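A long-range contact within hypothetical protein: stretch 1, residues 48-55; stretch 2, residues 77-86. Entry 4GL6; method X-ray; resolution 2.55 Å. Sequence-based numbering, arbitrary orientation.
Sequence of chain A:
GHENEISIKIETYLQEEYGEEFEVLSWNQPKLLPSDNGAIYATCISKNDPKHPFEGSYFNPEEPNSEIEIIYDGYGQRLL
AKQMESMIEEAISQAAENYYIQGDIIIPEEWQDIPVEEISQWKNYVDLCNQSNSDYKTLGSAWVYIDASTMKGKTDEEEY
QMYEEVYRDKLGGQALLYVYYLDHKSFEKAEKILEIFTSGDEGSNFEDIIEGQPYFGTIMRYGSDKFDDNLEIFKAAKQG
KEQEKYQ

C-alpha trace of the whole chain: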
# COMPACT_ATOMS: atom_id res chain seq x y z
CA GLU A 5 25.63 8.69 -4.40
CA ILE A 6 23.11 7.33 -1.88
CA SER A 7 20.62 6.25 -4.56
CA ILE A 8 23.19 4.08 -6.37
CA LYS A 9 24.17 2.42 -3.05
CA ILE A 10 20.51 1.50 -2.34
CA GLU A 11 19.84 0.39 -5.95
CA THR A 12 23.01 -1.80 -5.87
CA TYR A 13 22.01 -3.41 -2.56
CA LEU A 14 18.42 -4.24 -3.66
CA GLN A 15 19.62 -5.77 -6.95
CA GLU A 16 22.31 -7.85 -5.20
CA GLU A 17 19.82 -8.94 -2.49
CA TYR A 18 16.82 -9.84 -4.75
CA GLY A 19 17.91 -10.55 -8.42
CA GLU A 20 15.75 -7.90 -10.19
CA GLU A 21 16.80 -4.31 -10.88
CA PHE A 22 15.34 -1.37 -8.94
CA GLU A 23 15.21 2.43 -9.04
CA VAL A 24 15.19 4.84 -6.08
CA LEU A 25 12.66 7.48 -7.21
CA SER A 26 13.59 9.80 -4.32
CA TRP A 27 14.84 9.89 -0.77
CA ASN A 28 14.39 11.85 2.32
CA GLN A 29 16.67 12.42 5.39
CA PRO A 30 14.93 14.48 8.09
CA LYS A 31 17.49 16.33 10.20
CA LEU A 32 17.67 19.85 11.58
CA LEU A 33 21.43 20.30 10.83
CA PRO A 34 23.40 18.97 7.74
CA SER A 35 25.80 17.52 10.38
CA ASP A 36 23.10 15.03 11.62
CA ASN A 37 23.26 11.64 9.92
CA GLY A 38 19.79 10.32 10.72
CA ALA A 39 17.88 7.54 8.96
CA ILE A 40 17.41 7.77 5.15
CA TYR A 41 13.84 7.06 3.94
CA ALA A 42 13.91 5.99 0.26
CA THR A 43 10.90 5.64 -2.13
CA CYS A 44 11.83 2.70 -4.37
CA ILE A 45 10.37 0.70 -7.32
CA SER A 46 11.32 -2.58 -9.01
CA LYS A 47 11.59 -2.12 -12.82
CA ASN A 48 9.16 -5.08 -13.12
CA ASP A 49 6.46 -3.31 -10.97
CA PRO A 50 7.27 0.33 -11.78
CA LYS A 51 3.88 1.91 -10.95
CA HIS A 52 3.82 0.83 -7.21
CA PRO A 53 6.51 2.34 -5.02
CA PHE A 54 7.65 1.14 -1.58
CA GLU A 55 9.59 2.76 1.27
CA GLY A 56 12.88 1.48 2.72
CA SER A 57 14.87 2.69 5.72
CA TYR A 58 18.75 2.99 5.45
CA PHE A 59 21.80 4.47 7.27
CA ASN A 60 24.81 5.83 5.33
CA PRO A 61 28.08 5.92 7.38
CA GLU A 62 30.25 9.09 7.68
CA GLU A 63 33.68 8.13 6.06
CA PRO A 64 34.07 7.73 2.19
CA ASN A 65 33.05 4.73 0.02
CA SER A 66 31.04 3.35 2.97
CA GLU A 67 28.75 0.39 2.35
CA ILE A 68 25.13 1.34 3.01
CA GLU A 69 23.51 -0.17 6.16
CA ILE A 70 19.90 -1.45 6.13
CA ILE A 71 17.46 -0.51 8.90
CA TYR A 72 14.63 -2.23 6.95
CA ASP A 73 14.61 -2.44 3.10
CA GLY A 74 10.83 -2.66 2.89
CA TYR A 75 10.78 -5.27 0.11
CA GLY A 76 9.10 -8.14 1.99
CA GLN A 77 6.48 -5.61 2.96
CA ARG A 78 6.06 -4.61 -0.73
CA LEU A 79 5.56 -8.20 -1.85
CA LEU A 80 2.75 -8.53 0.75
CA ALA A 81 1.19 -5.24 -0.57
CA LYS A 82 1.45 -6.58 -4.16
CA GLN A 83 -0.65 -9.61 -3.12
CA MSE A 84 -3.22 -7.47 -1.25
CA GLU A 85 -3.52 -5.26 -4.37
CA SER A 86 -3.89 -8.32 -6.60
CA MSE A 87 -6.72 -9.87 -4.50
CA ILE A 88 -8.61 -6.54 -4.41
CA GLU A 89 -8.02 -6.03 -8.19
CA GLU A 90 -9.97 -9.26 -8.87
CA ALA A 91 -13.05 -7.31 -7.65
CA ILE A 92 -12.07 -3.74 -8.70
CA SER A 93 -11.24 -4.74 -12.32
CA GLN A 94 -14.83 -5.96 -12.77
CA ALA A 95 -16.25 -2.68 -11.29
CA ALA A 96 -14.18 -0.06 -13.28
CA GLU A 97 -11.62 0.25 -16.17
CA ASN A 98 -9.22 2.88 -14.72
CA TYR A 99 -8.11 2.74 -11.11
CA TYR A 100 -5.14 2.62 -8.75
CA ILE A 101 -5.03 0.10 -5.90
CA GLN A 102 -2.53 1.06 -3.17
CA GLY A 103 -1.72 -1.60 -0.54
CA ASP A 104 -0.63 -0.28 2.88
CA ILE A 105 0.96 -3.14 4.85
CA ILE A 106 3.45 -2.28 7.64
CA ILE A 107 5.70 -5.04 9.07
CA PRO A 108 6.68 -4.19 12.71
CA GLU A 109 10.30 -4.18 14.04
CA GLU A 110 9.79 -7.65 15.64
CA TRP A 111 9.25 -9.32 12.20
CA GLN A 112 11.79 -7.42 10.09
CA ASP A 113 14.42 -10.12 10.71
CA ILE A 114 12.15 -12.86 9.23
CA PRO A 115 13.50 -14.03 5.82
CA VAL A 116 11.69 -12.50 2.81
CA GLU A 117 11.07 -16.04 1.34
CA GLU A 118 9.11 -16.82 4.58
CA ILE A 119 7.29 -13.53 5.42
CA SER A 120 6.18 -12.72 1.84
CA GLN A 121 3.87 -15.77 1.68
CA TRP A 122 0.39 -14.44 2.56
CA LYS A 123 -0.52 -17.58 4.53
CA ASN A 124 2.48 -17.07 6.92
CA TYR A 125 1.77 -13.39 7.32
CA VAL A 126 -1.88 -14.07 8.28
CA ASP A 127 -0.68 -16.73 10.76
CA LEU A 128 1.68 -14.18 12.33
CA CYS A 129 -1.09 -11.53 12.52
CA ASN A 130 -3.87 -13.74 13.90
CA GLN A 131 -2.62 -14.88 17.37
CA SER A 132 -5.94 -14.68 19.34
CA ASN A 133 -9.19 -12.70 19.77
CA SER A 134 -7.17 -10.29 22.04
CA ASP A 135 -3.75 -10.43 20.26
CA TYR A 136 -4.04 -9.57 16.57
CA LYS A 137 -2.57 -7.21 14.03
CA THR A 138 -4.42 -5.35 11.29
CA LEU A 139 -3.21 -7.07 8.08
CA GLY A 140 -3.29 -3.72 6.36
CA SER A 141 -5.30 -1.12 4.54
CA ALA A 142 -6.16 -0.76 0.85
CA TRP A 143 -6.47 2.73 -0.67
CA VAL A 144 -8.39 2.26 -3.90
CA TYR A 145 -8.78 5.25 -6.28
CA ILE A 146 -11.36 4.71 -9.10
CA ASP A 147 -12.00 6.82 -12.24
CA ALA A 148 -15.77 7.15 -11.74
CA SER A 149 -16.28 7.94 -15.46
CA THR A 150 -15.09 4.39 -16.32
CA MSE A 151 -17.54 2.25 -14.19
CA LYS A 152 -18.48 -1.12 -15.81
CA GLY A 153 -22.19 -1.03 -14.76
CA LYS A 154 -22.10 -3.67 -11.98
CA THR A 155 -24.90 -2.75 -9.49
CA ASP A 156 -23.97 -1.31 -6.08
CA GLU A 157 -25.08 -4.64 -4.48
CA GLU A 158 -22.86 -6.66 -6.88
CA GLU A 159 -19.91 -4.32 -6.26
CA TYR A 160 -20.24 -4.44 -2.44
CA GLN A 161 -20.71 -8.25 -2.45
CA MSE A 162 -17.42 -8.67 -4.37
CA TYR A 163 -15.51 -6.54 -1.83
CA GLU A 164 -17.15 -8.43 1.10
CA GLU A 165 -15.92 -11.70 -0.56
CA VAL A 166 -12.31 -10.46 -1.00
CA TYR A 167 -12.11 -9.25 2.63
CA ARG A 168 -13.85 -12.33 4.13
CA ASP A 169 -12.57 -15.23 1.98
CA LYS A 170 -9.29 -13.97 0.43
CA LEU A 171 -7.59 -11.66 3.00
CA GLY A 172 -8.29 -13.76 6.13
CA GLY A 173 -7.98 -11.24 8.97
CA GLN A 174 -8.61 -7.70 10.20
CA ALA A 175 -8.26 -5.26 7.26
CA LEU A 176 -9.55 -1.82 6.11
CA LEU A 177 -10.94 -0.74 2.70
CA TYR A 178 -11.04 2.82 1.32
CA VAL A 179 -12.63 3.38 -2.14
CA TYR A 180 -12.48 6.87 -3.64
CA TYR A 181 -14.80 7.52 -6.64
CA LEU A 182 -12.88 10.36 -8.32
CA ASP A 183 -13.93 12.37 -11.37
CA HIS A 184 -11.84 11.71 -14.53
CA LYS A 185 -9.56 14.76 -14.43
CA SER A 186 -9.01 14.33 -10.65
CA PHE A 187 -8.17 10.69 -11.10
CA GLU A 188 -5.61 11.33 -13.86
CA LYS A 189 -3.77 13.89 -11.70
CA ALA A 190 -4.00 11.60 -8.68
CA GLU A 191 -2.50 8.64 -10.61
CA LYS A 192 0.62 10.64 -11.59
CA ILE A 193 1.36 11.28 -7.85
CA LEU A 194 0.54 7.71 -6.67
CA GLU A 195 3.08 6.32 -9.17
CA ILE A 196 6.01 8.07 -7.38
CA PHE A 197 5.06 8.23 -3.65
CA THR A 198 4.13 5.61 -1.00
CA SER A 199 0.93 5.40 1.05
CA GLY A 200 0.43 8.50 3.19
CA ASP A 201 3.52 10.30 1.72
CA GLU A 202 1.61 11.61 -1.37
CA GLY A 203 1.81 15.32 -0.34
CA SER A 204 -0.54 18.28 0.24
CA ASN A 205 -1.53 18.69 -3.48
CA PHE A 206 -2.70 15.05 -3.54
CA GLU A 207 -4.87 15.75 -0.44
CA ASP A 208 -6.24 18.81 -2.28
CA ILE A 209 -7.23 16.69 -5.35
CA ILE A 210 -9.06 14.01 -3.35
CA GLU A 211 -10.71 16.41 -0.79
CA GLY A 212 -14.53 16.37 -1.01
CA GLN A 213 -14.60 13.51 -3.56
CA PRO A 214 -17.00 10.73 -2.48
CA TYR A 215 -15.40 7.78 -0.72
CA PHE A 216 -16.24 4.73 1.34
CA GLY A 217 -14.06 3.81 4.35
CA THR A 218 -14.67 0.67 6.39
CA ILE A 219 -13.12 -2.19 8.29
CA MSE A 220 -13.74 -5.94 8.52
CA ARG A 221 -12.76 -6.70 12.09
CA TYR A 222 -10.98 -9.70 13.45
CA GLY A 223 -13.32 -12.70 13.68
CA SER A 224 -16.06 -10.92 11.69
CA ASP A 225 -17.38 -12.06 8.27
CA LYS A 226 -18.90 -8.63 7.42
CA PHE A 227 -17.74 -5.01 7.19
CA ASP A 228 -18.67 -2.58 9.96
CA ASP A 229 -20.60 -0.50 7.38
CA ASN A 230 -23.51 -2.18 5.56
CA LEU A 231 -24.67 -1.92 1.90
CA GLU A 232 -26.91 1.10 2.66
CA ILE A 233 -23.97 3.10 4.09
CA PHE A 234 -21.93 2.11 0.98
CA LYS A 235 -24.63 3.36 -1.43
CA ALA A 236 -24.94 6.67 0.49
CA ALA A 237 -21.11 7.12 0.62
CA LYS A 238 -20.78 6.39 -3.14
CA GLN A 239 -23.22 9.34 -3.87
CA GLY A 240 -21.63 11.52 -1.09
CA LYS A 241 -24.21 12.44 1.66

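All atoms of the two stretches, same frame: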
# COMPACT_ATOMS: atom_id res chain seq x y z
N ASN A 48 10.28 -4.19 -12.78
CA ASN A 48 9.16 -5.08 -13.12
C ASN A 48 7.80 -4.68 -12.57
O ASN A 48 6.81 -5.20 -13.06
CB ASN A 48 9.45 -6.52 -12.69
CG ASN A 48 10.64 -7.10 -13.40
OD1 ASN A 48 10.99 -6.68 -14.51
ND2 ASN A 48 11.28 -8.07 -12.76
N ASP A 49 7.74 -3.80 -11.57
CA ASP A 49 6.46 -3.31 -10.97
C ASP A 49 6.60 -1.79 -10.78
O ASP A 49 6.40 -1.26 -9.69
CB ASP A 49 6.21 -4.06 -9.65
CG ASP A 49 4.78 -3.93 -9.14
OD1 ASP A 49 3.90 -3.31 -9.79
OD2 ASP A 49 4.57 -4.49 -8.05
N PRO A 50 6.91 -1.08 -11.87
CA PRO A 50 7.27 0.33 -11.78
C PRO A 50 6.21 1.33 -11.33
O PRO A 50 6.59 2.44 -10.99
CB PRO A 50 7.69 0.64 -13.22
CG PRO A 50 6.79 -0.20 -14.05
CD PRO A 50 6.54 -1.45 -13.25
N LYS A 51 4.93 0.96 -11.34
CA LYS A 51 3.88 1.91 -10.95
C LYS A 51 3.58 1.92 -9.44
O LYS A 51 2.86 2.81 -9.00
CB LYS A 51 2.58 1.61 -11.72
CG LYS A 51 2.67 1.60 -13.24
CD LYS A 51 2.72 2.98 -13.89
CE LYS A 51 2.68 2.86 -15.42
NZ LYS A 51 2.42 4.14 -16.13
N HIS A 52 4.11 0.97 -8.66
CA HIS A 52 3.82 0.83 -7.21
C HIS A 52 5.01 0.94 -6.30
O HIS A 52 5.66 -0.08 -5.96
CB HIS A 52 3.12 -0.47 -6.97
CG HIS A 52 1.77 -0.52 -7.59
ND1 HIS A 52 0.69 -0.00 -6.98
CD2 HIS A 52 1.35 -0.98 -8.82
CE1 HIS A 52 -0.37 -0.16 -7.77
NE2 HIS A 52 0.04 -0.76 -8.90
N PRO A 53 5.32 2.17 -5.85
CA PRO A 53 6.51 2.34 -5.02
C PRO A 53 6.40 1.80 -3.60
O PRO A 53 5.30 1.57 -3.11
CB PRO A 53 6.71 3.86 -5.01
CG PRO A 53 5.35 4.41 -5.22
CD PRO A 53 4.59 3.44 -6.04
N PHE A 54 7.56 1.59 -2.97
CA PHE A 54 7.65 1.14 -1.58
C PHE A 54 8.78 1.86 -0.86
O PHE A 54 9.76 2.24 -1.49
CB PHE A 54 7.84 -0.36 -1.49
CG PHE A 54 9.12 -0.87 -2.08
CD1 PHE A 54 9.23 -1.08 -3.45
CD2 PHE A 54 10.20 -1.20 -1.26
CE1 PHE A 54 10.41 -1.57 -4.00
CE2 PHE A 54 11.38 -1.70 -1.79
CZ PHE A 54 11.49 -1.89 -3.17
N GLU A 55 8.61 2.04 0.46
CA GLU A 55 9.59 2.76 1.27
C GLU A 55 10.54 1.79 1.95
O GLU A 55 10.16 0.69 2.32
CB GLU A 55 8.91 3.68 2.29
CG GLU A 55 9.81 4.77 2.84
CD GLU A 55 9.08 5.73 3.76
OE1 GLU A 55 8.64 5.27 4.84
OE2 GLU A 55 8.96 6.96 3.42
N GLN A 77 7.67 -6.41 2.78
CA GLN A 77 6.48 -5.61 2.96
C GLN A 77 5.79 -5.31 1.62
O GLN A 77 4.58 -5.44 1.50
CB GLN A 77 6.92 -4.30 3.64
CG GLN A 77 5.85 -3.51 4.32
CD GLN A 77 6.44 -2.38 5.14
OE1 GLN A 77 6.64 -2.48 6.36
NE2 GLN A 77 6.81 -1.32 4.45
N ARG A 78 6.58 -4.91 0.62
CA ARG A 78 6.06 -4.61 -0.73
C ARG A 78 5.43 -5.82 -1.40
O ARG A 78 4.38 -5.69 -2.04
CB ARG A 78 7.15 -4.02 -1.65
CG ARG A 78 6.81 -3.89 -3.14
CD ARG A 78 5.55 -3.04 -3.35
NE ARG A 78 4.81 -3.42 -4.54
CZ ARG A 78 3.53 -3.13 -4.78
NH1 ARG A 78 2.78 -2.47 -3.91
NH2 ARG A 78 2.97 -3.55 -5.91
N LEU A 79 6.08 -6.96 -1.28
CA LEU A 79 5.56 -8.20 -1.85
C LEU A 79 4.20 -8.56 -1.23
O LEU A 79 3.33 -9.07 -1.94
CB LEU A 79 6.55 -9.35 -1.67
CG LEU A 79 7.91 -9.23 -2.37
CD1 LEU A 79 8.82 -10.37 -1.92
CD2 LEU A 79 7.74 -9.20 -3.88
N LEU A 80 4.03 -8.29 0.08
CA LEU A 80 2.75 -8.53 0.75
C LEU A 80 1.69 -7.54 0.21
O LEU A 80 0.57 -7.95 -0.10
CB LEU A 80 2.89 -8.51 2.29
CG LEU A 80 3.57 -9.70 3.00
CD1 LEU A 80 3.82 -9.39 4.47
CD2 LEU A 80 2.76 -10.99 2.90
N ALA A 81 2.06 -6.27 0.05
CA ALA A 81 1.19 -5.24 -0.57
C ALA A 81 0.78 -5.63 -1.98
O ALA A 81 -0.39 -5.50 -2.32
CB ALA A 81 1.86 -3.85 -0.60
N LYS A 82 1.73 -6.14 -2.78
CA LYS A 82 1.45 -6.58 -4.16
C LYS A 82 0.33 -7.64 -4.19
O LYS A 82 -0.58 -7.59 -5.05
CB LYS A 82 2.74 -7.11 -4.85
CG LYS A 82 2.63 -7.52 -6.33
CD LYS A 82 3.99 -7.91 -6.90
CE LYS A 82 3.89 -8.48 -8.31
NZ LYS A 82 3.20 -7.57 -9.26
N GLN A 83 0.38 -8.57 -3.24
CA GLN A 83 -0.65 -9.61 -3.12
C GLN A 83 -1.99 -9.06 -2.67
O GLN A 83 -3.03 -9.51 -3.17
CB GLN A 83 -0.18 -10.73 -2.19
CG GLN A 83 0.80 -11.65 -2.88
CD GLN A 83 1.60 -12.42 -1.89
OE1 GLN A 83 1.30 -13.58 -1.59
NE2 GLN A 83 2.61 -11.77 -1.34
N MSE A 84 -1.98 -8.12 -1.74
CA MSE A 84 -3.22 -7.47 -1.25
C MSE A 84 -3.90 -6.72 -2.43
O MSE A 84 -5.10 -6.87 -2.66
CB MSE A 84 -2.95 -6.54 -0.06
CG MSE A 84 -4.20 -6.17 0.72
SE MSE A 84 -3.90 -4.69 1.91
CE MSE A 84 -5.63 -4.55 2.81
N GLU A 85 -3.10 -5.97 -3.17
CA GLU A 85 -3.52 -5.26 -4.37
C GLU A 85 -4.13 -6.22 -5.40
O GLU A 85 -5.21 -5.96 -5.93
CB GLU A 85 -2.33 -4.52 -4.99
CG GLU A 85 -1.89 -3.32 -4.14
CD GLU A 85 -0.53 -2.76 -4.49
OE1 GLU A 85 0.06 -3.11 -5.54
OE2 GLU A 85 -0.03 -1.95 -3.68
N SER A 86 -3.45 -7.33 -5.63
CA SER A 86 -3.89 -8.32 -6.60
C SER A 86 -5.28 -8.90 -6.26
O SER A 86 -6.16 -8.97 -7.12
CB SER A 86 -2.85 -9.44 -6.70
OG SER A 86 -3.19 -10.32 -7.75

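A buried arginine is tolerated when its guanidinium finds carboxylate acceptors, and the contact between residues 48-55 and helical residues 77-86 is a compact example. The first stretch runs through a type I turn from Asp49 to His52, closed by a weak backbone bond from His52 N to Asp49 O (3.4 Å), and is in a strand by Phe54 and Glu55. The backbones come closest where the CA atoms of Phe54 and Arg78 lie 6.0 Å apart; between the CA atoms of His52 and Lys82 the gap is 8.4 Å. No backbone hydrogen bond links the stretches, so side chains carry the contact, which buries 321 Å² in all.

Arg78 stands at its centre. Within the helix its guanidinium grips Glu85 with two hydrogen bonds, Arg78 NH1 to Glu85 OE2 at 2.9 Å and Arg78 NH2 to Glu85 OE1 at 3.0 Å, a two-pronged pairing of guanidinium and carboxylate. Arg78 NH2 also donates across the interface to Asp49 OD2 (2.8 Å, 161°), so this one nitrogen serves two carboxylates. Asp49 lies at the edge of the guanidinium, near its plane, where the N-H bonds point. Asp49 OD2 is shared in turn: Lys82 NZ, at the end of a long, largely extended side chain, approaches to 3.6 Å and adds a second salt bridge. Two cations and two anions thus offset one another's charge.

Nonpolar surface completes the fit. His52 CB packs over one face of the guanidinium, 3.3 Å from Arg78 NH2, leaving the plane free for acceptors. Proximity alone is not bonding: His52 ND1 lies 3.5 Å from Glu85 OE1, but the carboxylate oxygen sits over the imidazole face and the angle is poor. Farther along, Phe54 CD1 meets Arg78 CG at 3.7 Å, so the arginine's aliphatic portion contacts an aromatic ring while three of the five guanidinium N-H groups are spent on the carboxylates of Glu85 and Asp49.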